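Local coordinates for protein INRS (Synechocystis sp., PDB 5FMN) that senses nickel in the cell and probably represses transcription by binding regulatory DNA, at residues 44-49 against 53-58; 34-39 against 64-69; 83-88 against 96-101. All blocks are in the same frame, centred on the assembly; numbering follows the deposited sequence. Where two conformers were deposited one is given.

Contact 1 (44-49 against 53-58); sequences KTMVQE and CPEVLI
M46 lays the end of its side chain over the backbone of helix 53-89 at E55 and V56. The two segments form an antiparallel helical hairpin, part of the all-helical fold of the CsoR-like repressors. Their axes run at 171° and come no closer than 10.1 Å. The short link between them holds three residues. M46 points at the partner helix. CG stands beside the backbone N, and the chain runs straight on to SD before bending at chi3 (64°). The bend brings the CE methyl against the first turn of the partner helix. There M46 CE lies 3.5 Å from E55 O and 3.7 Å from E55 CB. M46 CE also meets V56 CG2 at 3.7 Å. This is van der Waals contact with a methyl group. V56 uses both of its branches. CG2 takes the methionine, while CG1 turns to V47; the V47 and V56 side chains cross at about a right angle. E55 is exposed and borders the contact through its CB, with its chain extended beyond CG. V56 also packs on I74 of the second subunit, so the hairpin end belongs to a subunit interface. K44 faces that subunit too and forms a salt bridge with its E37. The valine pair is the looser one: V47 CG2 and V56 CG1 are 4.2 Å apart.

Contact 2 (34-39 against 64-69); sequences SRIEGH and RGALDR
The helical hairpin of helix 26-48 and helix 53-89 is joined here near its middle, well inside the chain. One isoleucine makes the contact. I36 points at the partner helix and is buried. Its CG1 branch stands beside the backbone N (chi1 -74°), and this branch does the touching. I36 CG1 lies 3.7 Å from A66 CB. The terminal methyl goes further and reaches the backbone, with I36 CD1 3.6 Å from A66 O. The side chain of A66 is only a methyl, and the two backbones come close at this pair: the CA atoms of I36 and A66 are 6.7 Å apart. L67 touches more loosely, with I36 CD1 and L67 CD1 4.5 Å apart. Within helix 53-89, R69 folds its guanidinium back so that one face lies over A66 CA, offset toward the rim. The burial extends to the second subunit, where I40 packs on I36 and V63 on L67. R64 and D68 form reciprocal salt bridges with D68 and R64 of that subunit. An apolar seam between the two long helices, with a second subunit packed against it, is typical of the helical-bundle dimer of CsoR-like repressors.

Contact 3 (83-88 against 96-101); sequences ITRAAA and LAELKE
R85 of helix 53-89 and E98 of helix 92-106 face each other, and they alone touch between the two segments. The pair is loose. R85 NH2 and E98 OE1 are 4.0 Å apart, a long salt bridge at the surface. The side chains cross at about a right angle, and the guanidinium and carboxylate planes are turned 59° apart. R85 starts with CG anti to the backbone N (chi1 -158°) and bends at chi3, which brings NH2 round toward the last helix. E98 bends at chi2, which turns its carboxylate toward R85. R85 is held mainly by E95, about one turn before E98, which forms a salt bridge with NH2. E98 is a long, weak second partner. Helix 92-106 is the C-terminal helix of the three-helix CsoR-like subunit, folded back along the end of the long helix. The buried packing is to neighbours outside the two segments. I83 and L99 are buried on the side toward the third subunit, among mostly apolar neighbours. L99 touches M79 of its own chain and I83 of the third subunit. I83 packs on E95 of that subunit, while A87 meets its I92. E98 adds a backbone tie, its O accepting a hydrogen bond from H78 NE2.

Helix 53-89 takes part in all three contacts. Contacts 1 and 2 pair it with helix 26-48, and contact 1 is nested inside the loop that contact 2 closes. Their centres are 16 Å apart. Contact 3 joins the other end of the long helix to helix 92-106, and its centre is 42 Å from that of contact 1, beyond the chain's centre. Contact 2 is buried and apolar. Contact 1 is apolar but only partly buried, near the turn. Contact 3 is at the surface, and its one touching pair is a long salt bridge. The second subunit meets contacts 1 and 2 and touches contact 3 at one residue, and the third packs against contact 3.

Contact 1 (44-49 against 53-58)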
ATOM      1  N   LYS B  44      -7.484 -12.998 -17.490  1.00 48.67           N
ATOM      2  CA  LYS B  44      -7.062 -12.924 -18.897  1.00 61.82           C
ATOM      3  C   LYS B  44      -8.237 -13.186 -19.836  1.00 60.01           C
ATOM      4  O   LYS B  44      -8.490 -12.411 -20.758  1.00 60.06           O
ATOM      5  CB  LYS B  44      -5.904 -13.874 -19.168  1.00 58.75           C
ATOM      6  CG  LYS B  44      -5.489 -13.922 -20.621  1.00 65.95           C
ATOM      7  CD  LYS B  44      -4.095 -14.519 -20.813  1.00 56.34           C
ATOM      8  CE  LYS B  44      -3.882 -15.758 -19.958  1.00 51.30           C
ATOM      9  NZ  LYS B  44      -3.018 -16.758 -20.612  1.00 47.66           N
ATOM     10  N   THR B  45      -8.976 -14.251 -19.564  1.00 53.80           N
ATOM     11  CA  THR B  45     -10.251 -14.489 -20.228  1.00 57.17           C
ATOM     12  C   THR B  45     -11.197 -13.279 -20.206  1.00 56.36           C
ATOM     13  O   THR B  45     -11.787 -12.940 -21.220  1.00 65.09           O
ATOM     14  CB  THR B  45     -10.956 -15.698 -19.601  1.00 70.49           C
ATOM     15  OG1 THR B  45     -10.223 -16.886 -19.918  1.00 66.18           O
ATOM     16  CG2 THR B  45     -12.383 -15.844 -20.117  1.00 76.56           C
ATOM     17  N   MET B  46     -11.331 -12.620 -19.062  1.00 57.03           N
ATOM     18  CA  MET B  46     -12.221 -11.458 -18.953  1.00 60.51           C
ATOM     19  C   MET B  46     -11.807 -10.332 -19.892  1.00 61.23           C
ATOM     20  O   MET B  46     -12.634  -9.587 -20.397  1.00 73.45           O
ATOM     21  CB  MET B  46     -12.232 -10.892 -17.522  1.00 65.06           C
ATOM     22  CG  MET B  46     -13.039 -11.702 -16.518  1.00 66.25           C
ATOM     23  SD  MET B  46     -13.089 -10.936 -14.875  1.00 76.39           S
ATOM     24  CE  MET B  46     -13.962  -9.410 -15.217  1.00 93.04           C
ATOM     25  N   VAL B  47     -10.509 -10.139 -20.030  1.00 67.10           N
ATOM     26  CA  VAL B  47      -9.994  -9.098 -20.892  1.00 65.70           C
ATOM     27  C   VAL B  47     -10.282  -9.426 -22.369  1.00 65.32           C
ATOM     28  O   VAL B  47     -10.729  -8.556 -23.114  1.00 74.59           O
ATOM     29  CB  VAL B  47      -8.490  -8.898 -20.639  1.00 65.17           C
ATOM     30  CG1 VAL B  47      -7.854  -8.015 -21.708  1.00 82.67           C
ATOM     31  CG2 VAL B  47      -8.268  -8.295 -19.259  1.00 61.04           C
ATOM     32  N   GLN B  48     -10.055 -10.680 -22.771  1.00 66.54           N
ATOM     33  CA  GLN B  48     -10.332 -11.136 -24.139  1.00 69.00           C
ATOM     34  C   GLN B  48     -11.805 -10.961 -24.511  1.00 74.95           C
ATOM     35  O   GLN B  48     -12.120 -10.673 -25.651  1.00 83.53           O
ATOM     36  CB  GLN B  48      -9.888 -12.590 -24.323  1.00 72.21           C
ATOM     37  CG  GLN B  48      -8.370 -12.735 -24.344  1.00 70.24           C
ATOM     38  CD  GLN B  48      -7.875 -14.168 -24.236  1.00 76.03           C
ATOM     39  OE1 GLN B  48      -8.439 -14.989 -23.508  1.00 94.99           O
ATOM     40  NE2 GLN B  48      -6.776 -14.460 -24.914  1.00 70.43           N
ATOM     41  N   GLU B  49     -12.688 -11.039 -23.523  1.00 75.41           N
ATOM     42  CA  GLU B  49     -14.113 -10.832 -23.733  1.00 71.73           C
ATOM     43  C   GLU B  49     -14.575  -9.370 -23.532  1.00 84.66           C
ATOM     44  O   GLU B  49     -15.768  -9.105 -23.379  1.00 84.67           O
ATOM     45  CB  GLU B  49     -14.893 -11.777 -22.809  1.00 73.56           C
ATOM     46  CG  GLU B  49     -14.656 -13.251 -23.116  1.00 80.18           C
ATOM     47  CD  GLU B  49     -15.398 -14.179 -22.160  1.00 84.79           C
ATOM     48  OE1 GLU B  49     -16.083 -13.667 -21.243  1.00 88.04           O
ATOM     49  OE2 GLU B  49     -15.282 -15.424 -22.308  1.00 70.80           O
ATOM     50  N   CYS B  53     -14.268  -2.427 -17.225  1.00 79.87           N
ATOM     51  CA  CYS B  53     -13.043  -2.191 -16.459  1.00 77.86           C
ATOM     52  C   CYS B  53     -13.205  -2.432 -14.938  1.00 74.39           C
ATOM     53  O   CYS B  53     -12.350  -3.081 -14.338  1.00 64.30           O
ATOM     54  CB  CYS B  53     -12.418  -0.810 -16.788  1.00 86.28           C
ATOM     55  SG  CYS B  53     -11.611  -0.711 -18.440  1.00 80.44           S
ATOM     56  N   PRO B  54     -14.324  -1.981 -14.331  1.00 71.48           N
ATOM     57  CA  PRO B  54     -14.506  -2.205 -12.884  1.00 71.49           C
ATOM     58  C   PRO B  54     -14.619  -3.670 -12.481  1.00 66.73           C
ATOM     59  O   PRO B  54     -14.090  -4.041 -11.429  1.00 67.43           O
ATOM     60  CB  PRO B  54     -15.829  -1.494 -12.578  1.00 82.84           C
ATOM     61  CG  PRO B  54     -15.926  -0.420 -13.608  1.00 74.21           C
ATOM     62  CD  PRO B  54     -15.224  -0.924 -14.839  1.00 67.67           C
ATOM     63  N   GLU B  55     -15.303  -4.477 -13.298  1.00 61.89           N
ATOM     64  CA  GLU B  55     -15.334  -5.941 -13.112  1.00 76.98           C
ATOM     65  C   GLU B  55     -13.938  -6.561 -13.163  1.00 70.52           C
ATOM     66  O   GLU B  55     -13.617  -7.444 -12.362  1.00 68.77           O
ATOM     67  CB  GLU B  55     -16.199  -6.646 -14.171  1.00 78.85           C
ATOM     68  CG  GLU B  55     -17.694  -6.412 -14.059  1.00 89.17           C
ATOM     69  CD  GLU B  55     -18.493  -7.232 -15.078  1.00102.21           C
ATOM     70  OE1 GLU B  55     -17.918  -8.132 -15.734  1.00 79.56           O
ATOM     71  OE2 GLU B  55     -19.718  -6.999 -15.202  1.00102.30           O
ATOM     72  N   VAL B  56     -13.137  -6.144 -14.144  1.00 59.52           N
ATOM     73  CA  VAL B  56     -11.784  -6.664 -14.303  1.00 63.29           C
ATOM     74  C   VAL B  56     -10.935  -6.270 -13.089  1.00 63.53           C
ATOM     75  O   VAL B  56     -10.253  -7.130 -12.499  1.00 56.40           O
ATOM     76  CB  VAL B  56     -11.124  -6.199 -15.624  1.00 63.29           C
ATOM     77  CG1 VAL B  56      -9.657  -6.623 -15.686  1.00 57.87           C
ATOM     78  CG2 VAL B  56     -11.862  -6.775 -16.823  1.00 56.77           C
ATOM     79  N   LEU B  57     -11.041  -5.007 -12.669  1.00 52.98           N
ATOM     80  CA  LEU B  57     -10.283  -4.521 -11.504  1.00 56.83           C
ATOM     81  C   LEU B  57     -10.666  -5.200 -10.185  1.00 62.93           C
ATOM     82  O   LEU B  57      -9.798  -5.388  -9.305  1.00 56.75           O
ATOM     83  CB  LEU B  57     -10.394  -2.996 -11.357  1.00 53.91           C
ATOM     84  CG  LEU B  57      -9.696  -2.190 -12.461  1.00 57.93           C
ATOM     85  CD1 LEU B  57      -9.947  -0.704 -12.300  1.00 59.93           C
ATOM     86  CD2 LEU B  57      -8.202  -2.462 -12.494  1.00 55.21           C
ATOM     87  N   ILE B  58     -11.949  -5.541 -10.050  1.00 57.43           N
ATOM     88  CA  ILE B  58     -12.445  -6.296  -8.901  1.00 59.70           C
ATOM     89  C   ILE B  58     -11.766  -7.661  -8.816  1.00 52.41           C
ATOM     90  O   ILE B  58     -11.401  -8.117  -7.731  1.00 54.78           O
ATOM     91  CB  ILE B  58     -13.990  -6.470  -8.979  1.00 70.98           C
ATOM     92  CG1 ILE B  58     -14.698  -5.196  -8.488  1.00 83.09           C
ATOM     93  CG2 ILE B  58     -14.453  -7.673  -8.164  1.00 61.79           C
ATOM     94  CD1 ILE B  58     -16.036  -4.918  -9.151  1.00 90.43           C
TER

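Contact 2 (34-39 against 64-69)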
ATOM      1  N   SER B  34      -1.495 -22.437  -6.916  1.00 39.92           N
ATOM      2  CA  SER B  34      -2.228 -22.941  -8.080  1.00 40.04           C
ATOM      3  C   SER B  34      -3.522 -22.247  -8.263  1.00 38.34           C
ATOM      4  O   SER B  34      -3.834 -21.878  -9.380  1.00 40.45           O
ATOM      5  CB  SER B  34      -2.452 -24.437  -7.968  1.00 42.89           C
ATOM      6  OG  SER B  34      -1.172 -25.068  -8.036  1.00 50.55           O
ATOM      7  N   ARG B  35      -4.214 -21.967  -7.152  1.00 42.40           N
ATOM      8  CA  ARG B  35      -5.465 -21.189  -7.183  0.50 41.53           C
ATOM      9  C   ARG B  35      -5.246 -19.781  -7.697  1.00 43.01           C
ATOM     10  O   ARG B  35      -6.059 -19.244  -8.439  1.00 42.99           O
ATOM     11  CB  ARG B  35      -6.123 -21.099  -5.794  0.50 42.35           C
ATOM     12  CG  ARG B  35      -6.978 -22.295  -5.388  0.50 45.66           C
ATOM     13  CD  ARG B  35      -7.685 -22.026  -4.076  0.50 43.02           C
ATOM     14  NE  ARG B  35      -9.105 -22.409  -4.048  0.50 48.63           N
ATOM     15  CZ  ARG B  35     -10.114 -21.549  -3.852  0.50 46.70           C
ATOM     16  NH1 ARG B  35      -9.861 -20.254  -3.665  0.50 39.90           N
ATOM     17  NH2 ARG B  35     -11.379 -21.983  -3.853  0.50 36.38           N
ATOM     18  N   ILE B  36      -4.152 -19.167  -7.291  1.00 46.39           N
ATOM     19  CA  ILE B  36      -3.821 -17.800  -7.741  1.00 42.95           C
ATOM     20  C   ILE B  36      -3.498 -17.743  -9.235  1.00 38.81           C
ATOM     21  O   ILE B  36      -3.976 -16.856  -9.954  1.00 32.19           O
ATOM     22  CB  ILE B  36      -2.636 -17.291  -6.932  1.00 38.62           C
ATOM     23  CG1 ILE B  36      -3.114 -16.951  -5.537  1.00 39.85           C
ATOM     24  CG2 ILE B  36      -1.966 -16.128  -7.613  1.00 37.79           C
ATOM     25  CD1 ILE B  36      -1.971 -16.725  -4.566  1.00 44.28           C
ATOM     26  N   GLU B  37      -2.761 -18.744  -9.704  1.00 33.40           N
ATOM     27  CA  GLU B  37      -2.527 -18.968 -11.137  1.00 39.29           C
ATOM     28  C   GLU B  37      -3.824 -19.077 -11.961  1.00 41.59           C
ATOM     29  O   GLU B  37      -3.976 -18.425 -13.001  1.00 39.93           O
ATOM     30  CB  GLU B  37      -1.708 -20.261 -11.310  1.00 43.77           C
ATOM     31  CG  GLU B  37      -0.916 -20.322 -12.592  1.00 46.19           C
ATOM     32  CD  GLU B  37      -0.492 -21.729 -12.931  1.00 48.05           C
ATOM     33  OE1 GLU B  37      -0.089 -22.462 -11.994  1.00 35.54           O
ATOM     34  OE2 GLU B  37      -0.555 -22.081 -14.139  1.00 40.93           O
ATOM     35  N   GLY B  38      -4.740 -19.934 -11.498  1.00 48.67           N
ATOM     36  CA  GLY B  38      -6.061 -20.097 -12.133  1.00 50.56           C
ATOM     37  C   GLY B  38      -6.871 -18.811 -12.148  1.00 45.58           C
ATOM     38  O   GLY B  38      -7.609 -18.535 -13.071  1.00 47.33           O
ATOM     39  N   HIS B  39      -6.694 -18.012 -11.119  1.00 45.10           N
ATOM     40  CA  HIS B  39      -7.389 -16.755 -10.982  1.00 50.77           C
ATOM     41  C   HIS B  39      -6.835 -15.690 -11.907  1.00 46.49           C
ATOM     42  O   HIS B  39      -7.579 -14.846 -12.399  1.00 40.99           O
ATOM     43  CB  HIS B  39      -7.223 -16.278  -9.562  1.00 59.26           C
ATOM     44  CG  HIS B  39      -8.494 -16.206  -8.800  1.00 78.60           C
ATOM     45  ND1 HIS B  39      -9.296 -15.085  -8.790  1.00 86.11           N
ATOM     46  CD2 HIS B  39      -9.092 -17.122  -7.997  1.00 75.48           C
ATOM     47  CE1 HIS B  39     -10.337 -15.315  -8.010  1.00105.87           C
ATOM     48  NE2 HIS B  39     -10.243 -16.545  -7.530  1.00105.79           N
ATOM     49  N   ARG B  64      -4.657 -10.014  -5.995  1.00 37.22           N
ATOM     50  CA  ARG B  64      -3.709  -9.360  -5.132  1.00 42.90           C
ATOM     51  C   ARG B  64      -3.955  -9.724  -3.651  1.00 42.98           C
ATOM     52  O   ARG B  64      -3.018 -10.019  -2.908  1.00 40.30           O
ATOM     53  CB  ARG B  64      -3.739  -7.837  -5.341  1.00 53.65           C
ATOM     54  CG  ARG B  64      -3.004  -7.107  -4.244  1.00 60.40           C
ATOM     55  CD  ARG B  64      -2.208  -5.861  -4.562  1.00 70.95           C
ATOM     56  NE  ARG B  64      -1.565  -5.531  -3.288  1.00 78.43           N
ATOM     57  CZ  ARG B  64      -0.646  -4.596  -3.114  1.00 71.65           C
ATOM     58  NH1 ARG B  64      -0.188  -3.883  -4.137  1.00 68.69           N
ATOM     59  NH2 ARG B  64      -0.159  -4.402  -1.899  1.00 85.48           N
ATOM     60  N   GLY B  65      -5.210  -9.761  -3.236  1.00 39.21           N
ATOM     61  CA  GLY B  65      -5.539 -10.191  -1.875  1.00 39.43           C
ATOM     62  C   GLY B  65      -5.069 -11.596  -1.595  1.00 38.70           C
ATOM     63  O   GLY B  65      -4.469 -11.858  -0.546  1.00 44.85           O
ATOM     64  N   ALA B  66      -5.285 -12.492  -2.553  1.00 36.48           N
ATOM     65  CA  ALA B  66      -4.853 -13.889  -2.405  1.00 39.09           C
ATOM     66  C   ALA B  66      -3.351 -14.000  -2.291  1.00 42.34           C
ATOM     67  O   ALA B  66      -2.840 -14.867  -1.584  1.00 45.99           O
ATOM     68  CB  ALA B  66      -5.324 -14.742  -3.576  1.00 37.46           C
ATOM     69  N   LEU B  67      -2.655 -13.197  -3.091  1.00 42.32           N
ATOM     70  CA  LEU B  67      -1.201 -13.149  -3.046  1.00 42.92           C
ATOM     71  C   LEU B  67      -0.688 -12.690  -1.685  1.00 39.34           C
ATOM     72  O   LEU B  67       0.265 -13.250  -1.165  1.00 36.35           O
ATOM     73  CB  LEU B  67      -0.686 -12.236  -4.148  1.00 45.85           C
ATOM     74  CG  LEU B  67       0.808 -12.252  -4.451  1.00 51.73           C
ATOM     75  CD1 LEU B  67       1.275 -13.635  -4.892  1.00 48.89           C
ATOM     76  CD2 LEU B  67       1.119 -11.216  -5.517  1.00 50.76           C
ATOM     77  N   ASP B  68      -1.301 -11.633  -1.150  1.00 42.03           N
ATOM     78  CA  ASP B  68      -0.930 -11.080   0.135  1.00 40.18           C
ATOM     79  C   ASP B  68      -1.077 -12.131   1.226  1.00 38.99           C
ATOM     80  O   ASP B  68      -0.187 -12.277   2.039  1.00 42.04           O
ATOM     81  CB  ASP B  68      -1.795  -9.861   0.471  1.00 54.91           C
ATOM     82  CG  ASP B  68      -1.421  -8.605  -0.334  1.00 59.97           C
ATOM     83  OD1 ASP B  68      -0.357  -8.567  -0.977  1.00 64.33           O
ATOM     84  OD2 ASP B  68      -2.203  -7.633  -0.281  1.00 71.60           O
ATOM     85  N   ARG B  69      -2.163 -12.904   1.201  1.00 50.29           N
ATOM     86  CA  ARG B  69      -2.432 -13.923   2.232  1.00 47.06           C
ATOM     87  C   ARG B  69      -1.438 -15.065   2.172  1.00 45.29           C
ATOM     88  O   ARG B  69      -1.008 -15.543   3.211  1.00 46.23           O
ATOM     89  CB  ARG B  69      -3.848 -14.478   2.126  1.00 45.73           C
ATOM     90  CG  ARG B  69      -4.926 -13.418   2.379  1.00 62.18           C
ATOM     91  CD  ARG B  69      -6.331 -13.998   2.591  1.00 62.51           C
ATOM     92  NE  ARG B  69      -6.694 -14.942   1.526  1.00 72.76           N
ATOM     93  CZ  ARG B  69      -7.277 -14.625   0.361  1.00 68.36           C
ATOM     94  NH1 ARG B  69      -7.601 -13.362   0.064  1.00 55.35           N
ATOM     95  NH2 ARG B  69      -7.506 -15.590  -0.534  1.00 66.77           N
TER

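Contact 3 (83-88 against 96-101)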
ATOM      1  N   ILE B  83      11.796 -16.965  16.051  1.00 39.24           N
ATOM      2  CA  ILE B  83      11.579 -16.865  17.491  1.00 45.94           C
ATOM      3  C   ILE B  83      11.818 -18.191  18.231  1.00 44.35           C
ATOM      4  O   ILE B  83      12.330 -18.192  19.370  1.00 40.30           O
ATOM      5  CB  ILE B  83      10.199 -16.266  17.835  1.00 43.00           C
ATOM      6  CG1 ILE B  83      10.210 -15.770  19.288  1.00 42.70           C
ATOM      7  CG2 ILE B  83       9.100 -17.291  17.644  1.00 45.94           C
ATOM      8  CD1 ILE B  83       8.883 -15.228  19.780  1.00 45.03           C
ATOM      9  N   THR B  84      11.464 -19.306  17.589  1.00 43.60           N
ATOM     10  CA  THR B  84      11.768 -20.642  18.115  1.00 43.59           C
ATOM     11  C   THR B  84      13.295 -20.887  18.256  1.00 44.95           C
ATOM     12  O   THR B  84      13.775 -21.313  19.300  1.00 43.01           O
ATOM     13  CB  THR B  84      11.144 -21.746  17.227  1.00 39.46           C
ATOM     14  OG1 THR B  84       9.704 -21.644  17.244  1.00 34.30           O
ATOM     15  CG2 THR B  84      11.560 -23.105  17.708  1.00 37.00           C
ATOM     16  N   ARG B  85      14.044 -20.583  17.209  1.00 46.29           N
ATOM     17  CA  ARG B  85      15.509 -20.725  17.213  1.00 50.82           C
ATOM     18  C   ARG B  85      16.201 -19.814  18.247  1.00 48.53           C
ATOM     19  O   ARG B  85      17.208 -20.200  18.839  1.00 57.90           O
ATOM     20  CB  ARG B  85      16.038 -20.446  15.812  1.00 58.33           C
ATOM     21  CG  ARG B  85      17.403 -21.031  15.489  1.00 66.85           C
ATOM     22  CD  ARG B  85      17.601 -21.181  13.975  1.00 65.97           C
ATOM     23  NE  ARG B  85      17.295 -19.939  13.254  1.00 68.07           N
ATOM     24  CZ  ARG B  85      16.374 -19.794  12.293  1.00 57.42           C
ATOM     25  NH1 ARG B  85      15.698 -20.829  11.829  1.00 59.49           N
ATOM     26  NH2 ARG B  85      16.132 -18.590  11.790  1.00 53.96           N
ATOM     27  N   ALA B  86      15.637 -18.631  18.484  1.00 42.84           N
ATOM     28  CA  ALA B  86      16.067 -17.729  19.554  1.00 42.43           C
ATOM     29  C   ALA B  86      15.900 -18.285  20.961  1.00 41.33           C
ATOM     30  O   ALA B  86      16.820 -18.199  21.782  1.00 56.52           O
ATOM     31  CB  ALA B  86      15.328 -16.385  19.451  1.00 45.28           C
ATOM     32  N   ALA B  87      14.731 -18.824  21.256  1.00 45.32           N
ATOM     33  CA  ALA B  87      14.530 -19.525  22.526  1.00 46.48           C
ATOM     34  C   ALA B  87      15.479 -20.711  22.690  1.00 46.99           C
ATOM     35  O   ALA B  87      16.065 -20.877  23.764  1.00 49.72           O
ATOM     36  CB  ALA B  87      13.093 -19.968  22.667  1.00 48.22           C
ATOM     37  N   ALA B  88      15.693 -21.468  21.612  1.00 45.61           N
ATOM     38  CA  ALA B  88      16.425 -22.740  21.673  1.00 50.26           C
ATOM     39  C   ALA B  88      17.913 -22.537  21.821  1.00 51.84           C
ATOM     40  O   ALA B  88      18.601 -23.266  22.571  1.00 55.81           O
ATOM     41  CB  ALA B  88      16.151 -23.571  20.427  1.00 44.07           C
ATOM     42  N   LEU B  96      16.804 -11.679  15.076  1.00 45.84           N
ATOM     43  CA  LEU B  96      16.230 -10.379  14.719  1.00 53.00           C
ATOM     44  C   LEU B  96      16.553  -9.963  13.277  1.00 48.07           C
ATOM     45  O   LEU B  96      15.706  -9.431  12.578  1.00 48.75           O
ATOM     46  CB  LEU B  96      16.717  -9.280  15.663  1.00 54.35           C
ATOM     47  CG  LEU B  96      16.071  -9.215  17.041  1.00 68.27           C
ATOM     48  CD1 LEU B  96      16.524  -7.918  17.702  1.00 81.59           C
ATOM     49  CD2 LEU B  96      14.550  -9.320  16.989  1.00 66.86           C
ATOM     50  N   ALA B  97      17.797 -10.150  12.875  1.00 46.79           N
ATOM     51  CA  ALA B  97      18.249  -9.649  11.593  1.00 57.35           C
ATOM     52  C   ALA B  97      17.627 -10.492  10.478  1.00 54.11           C
ATOM     53  O   ALA B  97      17.352  -9.977   9.419  1.00 49.04           O
ATOM     54  CB  ALA B  97      19.779  -9.682  11.517  1.00 52.80           C
ATOM     55  N   GLU B  98      17.437 -11.790  10.726  1.00 53.49           N
ATOM     56  CA  GLU B  98      16.691 -12.663   9.819  1.00 57.13           C
ATOM     57  C   GLU B  98      15.236 -12.244   9.643  1.00 55.67           C
ATOM     58  O   GLU B  98      14.653 -12.358   8.559  1.00 54.80           O
ATOM     59  CB  GLU B  98      16.682 -14.093  10.363  1.00 56.86           C
ATOM     60  CG  GLU B  98      17.861 -14.921   9.905  1.00 72.81           C
ATOM     61  CD  GLU B  98      17.597 -15.551   8.567  1.00 76.26           C
ATOM     62  OE1 GLU B  98      16.754 -16.471   8.501  1.00 84.58           O
ATOM     63  OE2 GLU B  98      18.176 -15.063   7.575  1.00 76.79           O
ATOM     64  N   LEU B  99      14.616 -11.854  10.745  1.00 51.90           N
ATOM     65  CA  LEU B  99      13.232 -11.479  10.692  1.00 56.68           C
ATOM     66  C   LEU B  99      13.143 -10.220   9.877  1.00 57.61           C
ATOM     67  O   LEU B  99      12.234 -10.091   9.065  1.00 47.49           O
ATOM     68  CB  LEU B  99      12.658 -11.200  12.081  1.00 60.48           C
ATOM     69  CG  LEU B  99      11.223 -11.689  12.246  1.00 70.00           C
ATOM     70  CD1 LEU B  99      10.705 -11.330  13.628  1.00 68.76           C
ATOM     71  CD2 LEU B  99      10.325 -11.107  11.163  1.00 79.01           C
ATOM     72  N   LYS B 100      14.052  -9.276  10.136  1.00 60.11           N
ATOM     73  CA  LYS B 100      13.962  -7.937   9.554  1.00 66.48           C
ATOM     74  C   LYS B 100      14.165  -7.965   8.051  1.00 57.34           C
ATOM     75  O   LYS B 100      13.486  -7.226   7.350  1.00 51.08           O
ATOM     76  CB  LYS B 100      14.940  -6.968  10.212  1.00 72.26           C
ATOM     77  CG  LYS B 100      14.499  -6.550  11.611  1.00 81.91           C
ATOM     78  CD  LYS B 100      15.650  -6.109  12.498  1.00 99.50           C
ATOM     79  CE  LYS B 100      15.132  -5.469  13.773  1.00 99.19           C
ATOM     80  NZ  LYS B 100      16.185  -4.642  14.419  1.00 93.73           N
ATOM     81  N   GLU B 101      15.034  -8.865   7.576  1.00 40.68           N
ATOM     82  CA  GLU B 101      15.235  -9.061   6.158  1.00 52.60           C
ATOM     83  C   GLU B 101      13.955  -9.522   5.495  1.00 63.66           C
ATOM     84  O   GLU B 101      13.648  -9.121   4.372  1.00 63.17           O
ATOM     85  CB  GLU B 101      16.324 -10.122   5.830  1.00 52.07           C
ATOM     86  CG  GLU B 101      17.064  -9.766   4.516  1.00 61.76           C
ATOM     87  CD  GLU B 101      17.577 -10.941   3.649  1.00 71.45           C
ATOM     88  OE1 GLU B 101      18.246 -11.886   4.146  1.00 74.41           O
ATOM     89  OE2 GLU B 101      17.398 -10.863   2.403  1.00 68.72           O
TER